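Local coordinates for protein beta-glucanase (Podospora anserina, PDB 4LE4) that probably hydrolyses beta-glucans as a fungal glycoside hydrolase of family GH131, and binds the glucose trimer cellotriose in this crystal, at residues M77-L82 with G208-P213; T112-I117 with E126-W131; G36-S41 with D67-W72. All coordinates share one frame; numbering follows the deposited sequence.

Contact 1. Residues M77-L82 with G208-P213; sequences MRRTEL and GVLELP
Glu-211 N bonds Arg-78 O at 2.8 Å, and the CA-H of Leu-210 makes a weaker contact with the same oxygen, Leu-210 CA lying 3.3 Å from Arg-78 O. Arg-78 N bonds in turn to Glu-211 O, so the two residues form an antiparallel hydrogen-bonded pair. Thr-80 and Val-209 form another. Between them lies the non-hydrogen-bonded pair of Arg-79 and Leu-210, whose side chains run alongside each other. Leu-210 CD1 lies over one face of the Arg-79 guanidinium, 3.7 Å from Arg-79 NE. The arginine chain bends at chi3 (78°) and meets Glu-81 side-on. Arg-79 NE gives a nearly straight bond to Glu-81 OE2 at 2.6 Å, and Arg-79 NH2 reaches Glu-81 OE1 at 2.9 Å. Two bonds to two oxygens fix the rotation of the guanidinium. Glu-81 OE1 also bonds His-206. On the other face of the sheet Arg-78 and Glu-211 lie side by side and form a salt bridge, though the place of Glu-211 OE1 is less sure. Arg-78 also bonds Asp-67 O and Ser-220 O. Gly-208 CA lies 4.2 Å from Glu-81 CA, and a beta carbon there would strike Thr-80 O. The contact is an antiparallel strand pair in one sheet of a concanavalin-like beta-sandwich. Its face with Arg-78, Thr-80 and Glu-211 meets strand 61-66 of the other sheet.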
loop_
_atom_site.group_PDB
_atom_site.type_symbol
_atom_site.label_atom_id
_atom_site.label_comp_id
_atom_site.label_asym_id
_atom_site.label_seq_id
_atom_site.Cartn_x
_atom_site.Cartn_y
_atom_site.Cartn_z
ATOM N N MET A 77 -13.060 -7.538 -10.200
ATOM C CA MET A 77 -11.740 -7.566 -9.541
ATOM C C MET A 77 -12.052 -7.489 -8.025
ATOM O O MET A 77 -13.008 -6.808 -7.637
ATOM C CB MET A 77 -10.890 -6.305 -9.857
ATOM C CG MET A 77 -10.725 -5.899 -11.305
ATOM S SD MET A 77 -11.886 -4.619 -11.862
ATOM C CE MET A 77 -11.165 -3.153 -11.317
ATOM N N ARG A 78 -11.278 -8.166 -7.182
ATOM C CA ARG A 78 -11.483 -8.073 -5.713
ATOM C C ARG A 78 -10.685 -6.862 -5.217
ATOM O O ARG A 78 -9.556 -6.639 -5.653
ATOM C CB ARG A 78 -10.932 -9.285 -4.962
ATOM C CG ARG A 78 -11.396 -10.613 -5.463
ATOM C CD ARG A 78 -10.341 -11.688 -5.091
ATOM N NE ARG A 78 -10.771 -12.217 -3.840
ATOM C CZ ARG A 78 -10.186 -13.140 -3.093
ATOM N NH1 ARG A 78 -9.022 -13.733 -3.405
ATOM N NH2 ARG A 78 -10.855 -13.515 -2.019
ATOM N N ARG A 79 -11.255 -6.100 -4.288
ATOM C CA ARG A 79 -10.576 -4.907 -3.766
ATOM C C ARG A 79 -10.928 -4.595 -2.321
ATOM O O ARG A 79 -12.058 -4.732 -1.925
ATOM C CB ARG A 79 -10.982 -3.651 -4.570
ATOM C CG ARG A 79 -10.788 -3.744 -6.075
ATOM C CD ARG A 79 -11.453 -2.578 -6.769
ATOM N NE ARG A 79 -10.644 -1.379 -6.650
ATOM C CZ ARG A 79 -10.832 -0.288 -7.389
ATOM N NH1 ARG A 79 -11.809 -0.257 -8.295
ATOM N NH2 ARG A 79 -10.044 0.762 -7.215
ATOM N N THR A 80 -9.934 -4.124 -1.575
ATOM C CA THR A 80 -10.114 -3.632 -0.210
ATOM C C THR A 80 -9.072 -2.513 -0.205
ATOM O O THR A 80 -7.856 -2.779 -0.191
ATOM C CB THR A 80 -9.762 -4.647 0.892
ATOM O OG1 THR A 80 -10.677 -5.749 0.855
ATOM C CG2 THR A 80 -9.873 -3.975 2.245
ATOM N N GLU A 81 -9.551 -1.282 -0.247
ATOM C CA GLU A 81 -8.634 -0.138 -0.321
ATOM C C GLU A 81 -9.083 1.018 0.562
ATOM O O GLU A 81 -10.273 1.231 0.736
ATOM C CB GLU A 81 -8.560 0.345 -1.797
ATOM C CG GLU A 81 -8.033 -0.716 -2.753
ATOM C CD GLU A 81 -8.570 -0.558 -4.180
ATOM O OE1 GLU A 81 -8.858 0.602 -4.594
ATOM O OE2 GLU A 81 -8.705 -1.589 -4.880
ATOM N N LEU A 82 -8.099 1.752 1.103
ATOM C CA LEU A 82 -8.297 2.926 1.929
ATOM C C LEU A 82 -7.630 4.061 1.143
ATOM O O LEU A 82 -6.601 3.848 0.513
ATOM C CB LEU A 82 -7.552 2.792 3.282
ATOM C CG LEU A 82 -7.880 1.513 4.063
ATOM C CD1 LEU A 82 -7.056 1.441 5.320
ATOM C CD2 LEU A 82 -9.362 1.514 4.366
ATOM N N GLY A 208 -3.956 -0.335 -0.216
ATOM C CA GLY A 208 -4.685 -1.575 -0.154
ATOM C C GLY A 208 -4.335 -2.404 -1.358
ATOM O O GLY A 208 -3.290 -2.188 -1.974
ATOM N N VAL A 209 -5.232 -3.316 -1.721
ATOM C CA VAL A 209 -4.987 -4.282 -2.780
ATOM C C VAL A 209 -6.152 -4.520 -3.714
ATOM O O VAL A 209 -7.304 -4.591 -3.309
ATOM C CB VAL A 209 -4.639 -5.686 -2.168
ATOM C CG1 VAL A 209 -4.158 -6.659 -3.309
ATOM C CG2 VAL A 209 -3.593 -5.566 -1.071
ATOM N N LEU A 210 -5.811 -4.679 -4.987
ATOM C CA LEU A 210 -6.771 -4.979 -6.034
ATOM C C LEU A 210 -6.237 -6.278 -6.653
ATOM O O LEU A 210 -5.047 -6.392 -6.905
ATOM C CB LEU A 210 -6.797 -3.838 -7.068
ATOM C CG LEU A 210 -7.754 -3.878 -8.266
ATOM C CD1 LEU A 210 -7.900 -2.507 -8.881
ATOM C CD2 LEU A 210 -7.191 -4.835 -9.292
ATOM N N GLU A 211 -7.104 -7.274 -6.856
ATOM C CA GLU A 211 -6.652 -8.532 -7.455
ATOM C C GLU A 211 -7.496 -8.838 -8.692
ATOM O O GLU A 211 -8.723 -8.870 -8.617
ATOM C CB GLU A 211 -6.794 -9.702 -6.466
ATOM C CG GLU A 211 -6.403 -11.094 -7.028
ATOM C CD GLU A 211 -6.576 -12.224 -6.005
ATOM O OE1 GLU A 211 -7.576 -12.230 -5.270
ATOM O OE2 GLU A 211 -5.706 -13.104 -5.924
ATOM N N LEU A 212 -6.852 -9.064 -9.828
ATOM C CA LEU A 212 -7.606 -9.371 -11.047
ATOM C C LEU A 212 -8.018 -10.833 -11.082
ATOM O O LEU A 212 -7.358 -11.678 -10.497
ATOM C CB LEU A 212 -6.759 -9.105 -12.290
ATOM C CG LEU A 212 -6.269 -7.683 -12.597
ATOM C CD1 LEU A 212 -5.303 -7.222 -11.532
ATOM C CD2 LEU A 212 -5.541 -7.693 -13.950
ATOM N N PRO A 213 -9.131 -11.152 -11.752
ATOM C CA PRO A 213 -9.540 -12.557 -11.830
ATOM C C PRO A 213 -8.659 -13.217 -12.895
ATOM O O PRO A 213 -7.992 -12.529 -13.670
ATOM C CB PRO A 213 -10.986 -12.471 -12.300
ATOM C CG PRO A 213 -10.941 -11.298 -13.251
ATOM C CD PRO A 213 -10.082 -10.275 -12.468
#

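Contact 2. Residues T112-I117 with E126-W131; sequences TREHQI and ELKSGW
Ile-117 and Leu-127 form an antiparallel hydrogen-bonded pair in the hairpin of strands 115-120 and 125-129. Ile-117 N bonds Leu-127 O at 2.9 Å, and a bond from Leu-127 N to Ile-117 O answers it. On their shared face Ile-117 CB touches Leu-127 CB at 4.0 Å. Both side chains rest on Leu-101 of the other sheet. Ser-129 pairs with His-115 in the same way. Ser-129 OG sits between its own backbone N and carbonyl carbon (chi1 76°), and this puts it against His-115 CB at 3.3 Å. Beyond the strands the Trp-131 side chain packs on the backbone of Thr-112, with Trp-131 CE3 3.6 Å from Thr-112 O. Arg-214 bonds Thr-112 O and makes a cation-pi contact with Trp-131. On the opposite face Lys-128 NZ bonds Glu-114 OE2 at 2.9 Å. Gln-116 NE2 reaches Glu-114 OE2 at 2.8 Å from the other side of the carboxylate plane. An alanine in place of Glu-114 would probably cost Lys-128 its close ionic partner and set the Gln-116 amide free to turn. Glu-126 OE2 makes a long ion pair with Lys-128. The lysine charge therefore probably eases the repulsion between the two glutamates.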
loop_
_atom_site.group_PDB
_atom_site.type_symbol
_atom_site.label_atom_id
_atom_site.label_comp_id
_atom_site.label_asym_id
_atom_site.label_seq_id
_atom_site.Cartn_x
_atom_site.Cartn_y
_atom_site.Cartn_z
ATOM N N THR A 112 -1.073 -16.926 -8.899
ATOM C CA THR A 112 -1.650 -17.130 -10.231
ATOM C C THR A 112 -2.477 -15.952 -10.714
ATOM O O THR A 112 -2.963 -15.955 -11.852
ATOM C CB THR A 112 -2.577 -18.356 -10.237
ATOM O OG1 THR A 112 -3.468 -18.259 -9.109
ATOM C CG2 THR A 112 -1.765 -19.641 -10.174
ATOM N N ARG A 113 -2.635 -14.940 -9.857
ATOM C CA ARG A 113 -3.435 -13.770 -10.204
ATOM C C ARG A 113 -2.691 -12.480 -9.991
ATOM O O ARG A 113 -1.937 -12.351 -9.039
ATOM C CB ARG A 113 -4.711 -13.733 -9.370
ATOM C CG ARG A 113 -5.654 -14.863 -9.768
ATOM C CD ARG A 113 -6.779 -15.027 -8.771
ATOM N NE ARG A 113 -7.756 -13.953 -8.841
ATOM C CZ ARG A 113 -8.862 -13.957 -8.113
ATOM N NH1 ARG A 113 -9.088 -14.977 -7.297
ATOM N NH2 ARG A 113 -9.727 -12.955 -8.175
ATOM N N GLU A 114 -2.941 -11.513 -10.864
ATOM C CA GLU A 114 -2.256 -10.234 -10.732
ATOM C C GLU A 114 -2.837 -9.404 -9.582
ATOM O O GLU A 114 -4.051 -9.321 -9.417
ATOM C CB GLU A 114 -2.360 -9.453 -12.044
ATOM C CG GLU A 114 -1.853 -8.001 -11.952
ATOM C CD GLU A 114 -1.879 -7.271 -13.317
ATOM O OE1 GLU A 114 -2.057 -7.924 -14.377
ATOM O OE2 GLU A 114 -1.706 -6.043 -13.328
ATOM N N HIS A 115 -1.955 -8.799 -8.783
ATOM C CA HIS A 115 -2.385 -7.928 -7.692
ATOM C C HIS A 115 -1.737 -6.594 -7.969
ATOM O O HIS A 115 -0.599 -6.554 -8.431
ATOM C CB HIS A 115 -1.869 -8.413 -6.330
ATOM C CG HIS A 115 -2.450 -9.727 -5.900
ATOM N ND1 HIS A 115 -2.148 -10.917 -6.532
ATOM C CD2 HIS A 115 -3.291 -10.038 -4.891
ATOM C CE1 HIS A 115 -2.781 -11.909 -5.922
ATOM N NE2 HIS A 115 -3.481 -11.401 -4.924
ATOM N N GLN A 116 -2.488 -5.535 -7.714
ATOM C CA GLN A 116 -2.017 -4.149 -7.862
ATOM C C GLN A 116 -2.124 -3.632 -6.421
ATOM O O GLN A 116 -3.180 -3.696 -5.819
ATOM C CB GLN A 116 -2.918 -3.404 -8.841
ATOM C CG GLN A 116 -2.635 -3.917 -10.287
ATOM C CD GLN A 116 -3.726 -3.588 -11.282
ATOM O OE1 GLN A 116 -4.591 -2.762 -11.017
ATOM N NE2 GLN A 116 -3.682 -4.235 -12.448
ATOM N N ILE A 117 -1.019 -3.103 -5.914
ATOM C CA ILE A 117 -0.893 -2.712 -4.513
ATOM C C ILE A 117 -0.400 -1.289 -4.302
ATOM O O ILE A 117 0.560 -0.879 -4.949
ATOM C CB ILE A 117 0.125 -3.682 -3.864
ATOM C CG1 ILE A 117 -0.342 -5.142 -4.108
ATOM C CG2 ILE A 117 0.272 -3.392 -2.378
ATOM C CD1 ILE A 117 0.741 -6.209 -3.939
ATOM N N GLU A 126 2.943 1.858 -8.688
ATOM C CA GLU A 126 2.257 0.900 -7.806
ATOM C C GLU A 126 3.192 -0.291 -7.630
ATOM O O GLU A 126 4.261 -0.353 -8.269
ATOM C CB GLU A 126 1.003 0.394 -8.529
ATOM C CG GLU A 126 1.334 -0.414 -9.840
ATOM C CD GLU A 126 0.154 -0.552 -10.805
ATOM O OE1 GLU A 126 -0.965 -0.757 -10.318
ATOM O OE2 GLU A 126 0.339 -0.490 -12.063
ATOM N N LEU A 127 2.818 -1.226 -6.744
ATOM C CA LEU A 127 3.560 -2.480 -6.671
ATOM C C LEU A 127 2.606 -3.483 -7.336
ATOM O O LEU A 127 1.398 -3.233 -7.438
ATOM C CB LEU A 127 3.821 -2.950 -5.229
ATOM C CG LEU A 127 4.633 -2.012 -4.341
ATOM C CD1 LEU A 127 4.900 -2.731 -2.997
ATOM C CD2 LEU A 127 5.926 -1.594 -5.012
ATOM N N LYS A 128 3.161 -4.595 -7.809
ATOM C CA LYS A 128 2.354 -5.651 -8.389
ATOM C C LYS A 128 2.919 -6.963 -7.927
ATOM O O LYS A 128 4.081 -7.066 -7.535
ATOM C CB LYS A 128 2.396 -5.620 -9.922
ATOM C CG LYS A 128 1.622 -4.464 -10.522
ATOM C CD LYS A 128 1.453 -4.664 -12.028
ATOM C CE LYS A 128 0.559 -3.572 -12.603
ATOM N NZ LYS A 128 0.151 -3.879 -13.998
ATOM N N SER A 129 2.084 -7.991 -7.962
ATOM C CA SER A 129 2.552 -9.301 -7.598
ATOM C C SER A 129 1.689 -10.306 -8.380
ATOM O O SER A 129 0.630 -9.952 -8.913
ATOM C CB SER A 129 2.417 -9.532 -6.082
ATOM O OG SER A 129 1.066 -9.791 -5.697
ATOM N N GLY A 130 2.153 -11.547 -8.419
ATOM C CA GLY A 130 1.408 -12.574 -9.117
ATOM C C GLY A 130 1.689 -12.658 -10.607
ATOM O O GLY A 130 2.519 -11.953 -11.146
ATOM N N TRP A 131 0.988 -13.580 -11.249
ATOM C CA TRP A 131 1.120 -13.862 -12.670
ATOM C C TRP A 131 0.446 -12.756 -13.459
ATOM O O TRP A 131 -0.760 -12.625 -13.452
ATOM C CB TRP A 131 0.499 -15.248 -12.908
ATOM C CG TRP A 131 0.478 -15.735 -14.300
ATOM C CD1 TRP A 131 1.076 -15.168 -15.400
ATOM C CD2 TRP A 131 -0.195 -16.903 -14.762
ATOM N NE1 TRP A 131 0.803 -15.924 -16.525
ATOM C CE2 TRP A 131 0.028 -16.992 -16.162
ATOM C CE3 TRP A 131 -0.967 -17.888 -14.132
ATOM C CZ2 TRP A 131 -0.504 -18.040 -16.941
ATOM C CZ3 TRP A 131 -1.489 -18.922 -14.903
ATOM C CH2 TRP A 131 -1.254 -18.984 -16.293
#

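Contact 3. Residues G36-S41 with D67-W72; sequences GSSPVS and DNTAYW
Gly-36 and Ser-38 meet Thr-69 and Tyr-71 in a contact between two loops at the edge of the beta-sandwich. One loop joins strand 30-34 to strand 44-47. The other joins strand 61-66 to strand 78-84. The second loop is shaped by a type I beta turn from Asp-67 to Ala-70, with an Asx turn inside it. In the Asx turn Thr-69 N bonds Asp-67 OD1 at 2.7 Å, from above the carboxylate plane. Thr-69 OG1 gives a second bond to Asp-67 OD1, at 2.6 Å, on its syn lone pair. Thr-69 OG1 lies between the backbone N and the carbonyl carbon (chi1 69°), which lets the hydroxyl and the amide of one residue hold the same oxygen. Ala-70 follows as the centre of an inverse gamma turn.

Two sets of atoms join the loops. The first is at Gly-36, a buried residue. Gly-36 CA lies 3.2 Å from Thr-69 O and 3.3 Å from Tyr-71 O, both as CA-H...O contacts. A beta carbon at Gly-36 would run into Thr-69 O, so the close approach depends on the missing side chain. Further along, Ser-37 OG merely touches Thr-69 CB.

The second set is polar. Tyr-43 OH bonds both Ser-38 N and Thr-69 OG1, so a residue ahead of strand 44-47 bridges the loops as well. Tyr-71 turns its hydroxyl the other way, to Asp-219. Trp-72 packs on Ile-34 of strand 30-34. Between the loops the hydroxyls meet directly: Ser-38 OG lies 2.9 Å from Thr-69 OG1, close enough for a hydrogen bond, though the bond is not settled. A water makes a second link, 2.7 Å from Ser-38 OG, and donates to Asp-67 OD2 at 2.8 Å.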
loop_
_atom_site.group_PDB
_atom_site.type_symbol
_atom_site.label_atom_id
_atom_site.label_comp_id
_atom_site.label_asym_id
_atom_site.label_seq_id
_atom_site.Cartn_x
_atom_site.Cartn_y
_atom_site.Cartn_z
ATOM N N GLY A 36 -16.138 -4.558 -0.232
ATOM C CA GLY A 36 -17.300 -5.357 -0.575
ATOM C C GLY A 36 -18.491 -5.150 0.337
ATOM O O GLY A 36 -18.534 -4.206 1.125
ATOM N N SER A 37 -19.432 -6.084 0.264
ATOM C CA SER A 37 -20.673 -6.015 1.014
ATOM C C SER A 37 -20.615 -6.365 2.508
ATOM O O SER A 37 -21.575 -6.107 3.224
ATOM C CB SER A 37 -21.724 -6.899 0.307
ATOM O OG SER A 37 -21.330 -8.266 0.321
ATOM N N SER A 38 -19.521 -6.943 2.986
ATOM C CA SER A 38 -19.426 -7.284 4.414
ATOM C C SER A 38 -19.002 -6.092 5.280
ATOM O O SER A 38 -18.640 -5.035 4.764
ATOM C CB SER A 38 -18.424 -8.424 4.630
ATOM O OG SER A 38 -18.761 -9.573 3.870
ATOM N N PRO A 39 -19.077 -6.242 6.620
ATOM C CA PRO A 39 -18.695 -5.194 7.577
ATOM C C PRO A 39 -17.178 -5.021 7.542
ATOM O O PRO A 39 -16.455 -5.909 7.074
ATOM C CB PRO A 39 -19.176 -5.760 8.918
ATOM C CG PRO A 39 -20.411 -6.564 8.517
ATOM C CD PRO A 39 -19.859 -7.302 7.298
ATOM N N VAL A 40 -16.690 -3.911 8.068
ATOM C CA VAL A 40 -15.253 -3.654 7.998
ATOM C C VAL A 40 -14.370 -4.751 8.600
ATOM O O VAL A 40 -13.320 -5.049 8.055
ATOM C CB VAL A 40 -14.913 -2.265 8.636
ATOM C CG1 VAL A 40 -15.165 -2.295 10.162
ATOM C CG2 VAL A 40 -13.441 -1.885 8.352
ATOM N N SER A 41 -14.791 -5.381 9.704
ATOM C CA SER A 41 -13.956 -6.417 10.305
ATOM C C SER A 41 -13.709 -7.634 9.404
ATOM O O SER A 41 -12.851 -8.474 9.693
ATOM C CB SER A 41 -14.515 -6.837 11.677
ATOM O OG SER A 41 -15.776 -7.430 11.544
ATOM N N ASP A 67 -11.701 -11.441 0.601
ATOM C CA ASP A 67 -12.391 -12.714 0.807
ATOM C C ASP A 67 -13.397 -12.885 -0.313
ATOM O O ASP A 67 -13.342 -12.147 -1.278
ATOM C CB ASP A 67 -13.041 -12.791 2.199
ATOM C CG ASP A 67 -14.237 -11.841 2.386
ATOM O OD1 ASP A 67 -14.739 -11.235 1.413
ATOM O OD2 ASP A 67 -14.695 -11.723 3.552
ATOM N N ASN A 68 -14.327 -13.839 -0.201
ATOM C CA ASN A 68 -15.267 -14.049 -1.289
ATOM C C ASN A 68 -16.230 -12.916 -1.562
ATOM O O ASN A 68 -16.863 -12.882 -2.622
ATOM C CB ASN A 68 -16.070 -15.333 -1.085
ATOM C CG ASN A 68 -15.200 -16.566 -1.088
ATOM O OD1 ASN A 68 -14.330 -16.735 -1.955
ATOM N ND2 ASN A 68 -15.432 -17.454 -0.118
ATOM N N THR A 69 -16.329 -11.966 -0.633
ATOM C CA THR A 69 -17.261 -10.847 -0.795
ATOM C C THR A 69 -16.577 -9.506 -1.126
ATOM O O THR A 69 -17.241 -8.473 -1.205
ATOM C CB THR A 69 -18.034 -10.615 0.499
ATOM O OG1 THR A 69 -17.127 -10.112 1.491
ATOM C CG2 THR A 69 -18.609 -11.952 1.017
ATOM N N ALA A 70 -15.264 -9.538 -1.293
ATOM C CA ALA A 70 -14.495 -8.324 -1.541
ATOM C C ALA A 70 -14.620 -7.751 -2.953
ATOM O O ALA A 70 -13.614 -7.543 -3.623
ATOM C CB ALA A 70 -13.036 -8.564 -1.195
ATOM N N TYR A 71 -15.854 -7.466 -3.362
ATOM C CA TYR A 71 -16.119 -6.909 -4.684
ATOM C C TYR A 71 -16.842 -5.589 -4.501
ATOM O O TYR A 71 -17.855 -5.529 -3.799
ATOM C CB TYR A 71 -16.979 -7.877 -5.505
ATOM C CG TYR A 71 -16.225 -9.103 -5.940
ATOM C CD1 TYR A 71 -15.494 -9.105 -7.133
ATOM C CD2 TYR A 71 -16.192 -10.241 -5.140
ATOM C CE1 TYR A 71 -14.760 -10.193 -7.519
ATOM C CE2 TYR A 71 -15.438 -11.338 -5.512
ATOM C CZ TYR A 71 -14.726 -11.304 -6.707
ATOM O OH TYR A 71 -13.950 -12.372 -7.068
ATOM N N TRP A 72 -16.328 -4.531 -5.130
ATOM C CA TRP A 72 -16.913 -3.204 -5.006
ATOM C C TRP A 72 -17.605 -2.736 -6.290
ATOM O O TRP A 72 -17.089 -2.920 -7.386
ATOM C CB TRP A 72 -15.822 -2.177 -4.653
ATOM C CG TRP A 72 -16.300 -0.746 -4.541
ATOM C CD1 TRP A 72 -17.205 -0.243 -3.632
ATOM C CD2 TRP A 72 -15.895 0.364 -5.357
ATOM N NE1 TRP A 72 -17.381 1.115 -3.844
ATOM C CE2 TRP A 72 -16.590 1.503 -4.896
ATOM C CE3 TRP A 72 -15.011 0.502 -6.446
ATOM C CZ2 TRP A 72 -16.430 2.769 -5.488
ATOM C CZ3 TRP A 72 -14.851 1.756 -7.030
ATOM C CH2 TRP A 72 -15.556 2.871 -6.548
HETATM O O HOH W 1 -17.322 -11.780 4.607
#

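From the N terminus, contact 3 comes first. It closes a loop that holds strands 44-47 and 61-66 of one sheet, and its own segments lead from strand 30-34 and into strand 78-84 of the other. Contact 1 opens a few residues later and closes only at 208-213. Contact 2 lies wholly within that long loop and closes a short hairpin. No two contacts cross. Contacts 1 and 2 share a sheet, because strand 209-211 pairs with strand 115-120 and Leu-210 O is probably bonded to Gln-116 N. Contact 3 is tied to this sheet through a probable bond from Arg-79 N to Ala-70 O.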